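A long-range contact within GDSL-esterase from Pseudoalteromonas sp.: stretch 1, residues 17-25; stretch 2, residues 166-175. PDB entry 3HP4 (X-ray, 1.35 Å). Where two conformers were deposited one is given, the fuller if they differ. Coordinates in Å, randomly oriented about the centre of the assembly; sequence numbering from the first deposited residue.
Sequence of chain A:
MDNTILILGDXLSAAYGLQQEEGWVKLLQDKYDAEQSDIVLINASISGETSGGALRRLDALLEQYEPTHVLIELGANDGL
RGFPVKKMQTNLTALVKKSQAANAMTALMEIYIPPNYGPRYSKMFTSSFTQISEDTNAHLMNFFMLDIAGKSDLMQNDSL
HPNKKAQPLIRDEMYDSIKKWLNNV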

# COMPACT_ATOMS: atom_id res chain seq x y z
N GLY A 17 11.20 4.07 11.29
CA GLY A 17 12.64 4.39 11.44
C GLY A 17 13.07 5.74 10.89
O GLY A 17 14.27 6.06 10.88
N LEU A 18 12.11 6.56 10.48
CA LEU A 18 12.39 7.86 9.89
C LEU A 18 11.48 8.86 10.56
O LEU A 18 10.60 8.47 11.33
CB LEU A 18 12.01 7.86 8.40
CG LEU A 18 12.66 6.75 7.60
CD1 LEU A 18 12.12 6.77 6.21
CD2 LEU A 18 14.17 6.96 7.60
N GLN A 19 11.67 10.15 10.27
CA GLN A 19 10.68 11.15 10.69
C GLN A 19 9.53 11.10 9.69
O GLN A 19 9.74 10.79 8.51
CB GLN A 19 11.28 12.56 10.74
CG GLN A 19 12.67 12.65 11.39
CD GLN A 19 12.72 12.19 12.85
OE1 GLN A 19 12.66 13.00 13.77
NE2 GLN A 19 12.88 10.88 13.05
N GLN A 20 8.31 11.39 10.15
CA GLN A 20 7.13 11.31 9.30
C GLN A 20 7.33 12.21 8.06
O GLN A 20 7.01 11.79 6.92
CB GLN A 20 5.89 11.73 10.11
CG GLN A 20 4.58 11.83 9.36
CD GLN A 20 3.62 12.80 10.04
OE1 GLN A 20 4.02 13.56 10.93
NE2 GLN A 20 2.35 12.79 9.62
N GLU A 21 7.90 13.41 8.29
CA GLU A 21 8.17 14.35 7.19
C GLU A 21 9.23 13.89 6.16
O GLU A 21 9.34 14.49 5.08
CB GLU A 21 8.53 15.74 7.72
CG GLU A 21 7.53 16.32 8.70
CD GLU A 21 7.89 16.02 10.16
OE1 GLU A 21 8.54 14.98 10.45
OE2 GLU A 21 7.51 16.85 11.03
N GLU A 22 10.00 12.85 6.49
CA GLU A 22 10.93 12.27 5.50
C GLU A 22 10.30 11.16 4.65
O GLU A 22 10.89 10.68 3.67
CB GLU A 22 12.16 11.70 6.21
CG GLU A 22 12.96 12.73 6.98
CD GLU A 22 14.08 12.10 7.78
OE1 GLU A 22 13.88 10.99 8.33
OE2 GLU A 22 15.16 12.73 7.87
N GLY A 23 9.13 10.71 5.02
CA GLY A 23 8.48 9.59 4.34
C GLY A 23 7.89 9.96 3.00
O GLY A 23 7.51 11.11 2.75
N TRP A 24 7.78 8.96 2.15
CA TRP A 24 7.34 9.22 0.80
C TRP A 24 5.96 9.80 0.71
O TRP A 24 5.70 10.56 -0.22
CB TRP A 24 7.45 7.96 -0.05
CG TRP A 24 6.47 6.85 0.22
CD1 TRP A 24 6.70 5.72 0.96
CD2 TRP A 24 5.14 6.74 -0.30
NE1 TRP A 24 5.58 4.92 0.94
CE2 TRP A 24 4.60 5.51 0.19
CE3 TRP A 24 4.33 7.55 -1.10
CZ2 TRP A 24 3.29 5.08 -0.13
CZ3 TRP A 24 3.07 7.13 -1.42
CH2 TRP A 24 2.55 5.89 -0.93
N VAL A 25 5.05 9.49 1.66
CA VAL A 25 3.70 10.04 1.55
C VAL A 25 3.76 11.56 1.71
O VAL A 25 3.20 12.29 0.91
CB VAL A 25 2.73 9.36 2.54
CG1 VAL A 25 1.39 10.12 2.55
CG2 VAL A 25 2.52 7.89 2.23
N ALA A 166 15.69 6.15 0.18
CA ALA A 166 14.68 5.49 -0.67
C ALA A 166 13.42 6.35 -0.88
O ALA A 166 12.72 6.14 -1.88
CB ALA A 166 14.28 4.20 -0.06
N GLN A 167 13.12 7.25 0.04
CA GLN A 167 11.80 7.89 0.02
C GLN A 167 11.51 8.75 -1.22
O GLN A 167 10.43 8.65 -1.75
CB GLN A 167 11.50 8.61 1.34
CG GLN A 167 11.73 7.73 2.58
CD GLN A 167 10.78 6.59 2.65
OE1 GLN A 167 9.56 6.77 2.49
NE2 GLN A 167 11.31 5.37 2.86
N PRO A 168 12.46 9.58 -1.68
CA PRO A 168 12.17 10.33 -2.93
C PRO A 168 11.95 9.41 -4.13
O PRO A 168 11.16 9.71 -5.02
CB PRO A 168 13.42 11.22 -3.14
CG PRO A 168 14.03 11.28 -1.80
CD PRO A 168 13.72 10.03 -1.04
N LEU A 169 12.65 8.27 -4.15
CA LEU A 169 12.46 7.32 -5.23
C LEU A 169 11.07 6.70 -5.19
O LEU A 169 10.39 6.57 -6.19
CB LEU A 169 13.57 6.24 -5.19
CG LEU A 169 14.96 6.81 -5.46
CD1 LEU A 169 15.98 5.77 -5.01
CD2 LEU A 169 15.09 7.06 -6.96
N ILE A 170 10.65 6.29 -4.00
CA ILE A 170 9.30 5.74 -3.84
C ILE A 170 8.25 6.83 -4.17
O ILE A 170 7.26 6.52 -4.85
CB ILE A 170 9.07 5.20 -2.44
CG1 ILE A 170 10.03 4.01 -2.18
CG2 ILE A 170 7.62 4.75 -2.25
CD1 ILE A 170 10.07 3.60 -0.73
N ARG A 171 8.47 8.09 -3.75
CA ARG A 171 7.57 9.18 -4.07
C ARG A 171 7.37 9.21 -5.57
O ARG A 171 6.23 9.33 -6.04
CB ARG A 171 8.22 10.48 -3.63
CG ARG A 171 7.47 11.73 -4.17
CD ARG A 171 8.36 13.01 -4.08
NE ARG A 171 9.48 12.86 -5.00
CZ ARG A 171 10.66 13.43 -4.84
NH1 ARG A 171 10.90 14.20 -3.79
NH2 ARG A 171 11.62 13.12 -5.71
N ASP A 172 8.45 9.13 -6.34
CA ASP A 172 8.29 9.28 -7.78
C ASP A 172 7.58 8.08 -8.41
O ASP A 172 6.75 8.22 -9.33
CB ASP A 172 9.60 9.57 -8.45
CG ASP A 172 10.12 10.97 -8.07
OD1 ASP A 172 9.31 11.83 -7.70
OD2 ASP A 172 11.35 11.20 -8.14
N GLU A 173 7.81 6.86 -7.91
CA GLU A 173 7.06 5.71 -8.41
C GLU A 173 5.58 5.79 -8.06
O GLU A 173 4.70 5.34 -8.79
CB GLU A 173 7.62 4.37 -7.86
CG GLU A 173 9.00 4.05 -8.35
CD GLU A 173 9.51 2.72 -7.82
OE1 GLU A 173 8.74 1.71 -7.90
OE2 GLU A 173 10.70 2.73 -7.35
N MET A 174 5.29 6.34 -6.89
CA MET A 174 3.91 6.47 -6.49
C MET A 174 3.20 7.61 -7.21
O MET A 174 2.02 7.48 -7.53
CB MET A 174 3.78 6.56 -4.97
CG MET A 174 4.11 5.23 -4.27
SD MET A 174 3.16 3.85 -4.95
CE MET A 174 1.59 4.35 -4.36
N TYR A 175 3.92 8.69 -7.49
CA TYR A 175 3.33 9.74 -8.33
C TYR A 175 2.87 9.14 -9.65
O TYR A 175 1.78 9.39 -10.14
CB TYR A 175 4.40 10.82 -8.57
CG TYR A 175 3.90 11.90 -9.48
CD1 TYR A 175 3.13 12.96 -8.98
CD2 TYR A 175 4.17 11.86 -10.82
CE1 TYR A 175 2.65 13.98 -9.83
CE2 TYR A 175 3.68 12.85 -11.68
CZ TYR A 175 2.95 13.89 -11.16
OH TYR A 175 2.49 14.88 -12.03

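Stretch 2, which is helical and whose helix continues beyond Tyr-175, packs against a loop at Leu-18, a short 3-10 segment (20-22), Gly-23 and the first turn of the helix that begins at Trp-24. Although the touching residues lie at least 143 positions apart in sequence, they bury 362 Å² between them, and Trp-24 and Gln-167 contribute most of this area. Ala-166, at the beginning of the second stretch, makes no contact across the interface.

Gln-167 comes first and provides the polar anchor. Its CB points toward stretch 1, and with chi1 and chi2 both m the side chain folds so that OE1 accepts a hydrogen bond from the backbone amide of Trp-24 (Trp-24 N to Gln-167 OE1, 2.8 Å; N-H...O angle 139°). An amide in the first turn of a helix has no preceding turn to supply a carbonyl acceptor, and here the distant glutamine side chain meets that need. The backbones are close here, with Trp-24 CA 4.7 Å from Gln-167 CA, and Glu-22 O lies 3.2 Å from Gln-167 CB. The same OE1 sits near the plane of the indole, at its edge, 3.4 Å from Trp-24 CD1. At the other terminus of the amide, Gln-167 NE2 is 3.7 Å from Leu-18 CD1 and finds its hydrogen-bonding partner elsewhere in the structure.

Pro-168 and Leu-169 direct their CB atoms away from stretch 1, in keeping with the helical periodicity, and the contact resumes at Ile-170. Its CG2 methyl lies over the five-membered ring of Trp-24, 3.5 Å from the ring centroid and only 14° off the normal, a CH-pi arrangement in which Ile-170 CG2 comes within 3.4 Å of Trp-24 CG.

Arg-171 touches the tryptophan chiefly near its own backbone, with Arg-171 N 3.8 Å from Trp-24 CB. Its CB points sideways and the end of the side chain leads away, forming a salt bridge with the neighbouring Asp-172, in which Arg-171 NE donates to Asp-172 OD1 at 2.9 Å and Arg-171 NH2 to Asp-172 OD2 at 3.1 Å.

One turn beyond Ile-170, Met-174 extends the apolar surface over the same face of the indole. Its CG stands 3.8 Å from the centroid of the six-membered ring, 21° off the normal, and 3.6 Å from Trp-24 CZ3, whereas Met-174 SD is farther out, 5.0 Å from that centroid in an oblique position. Ile-170 and Met-174 thus cover the two rings in succession, while Gln-167 holds the tryptophan backbone.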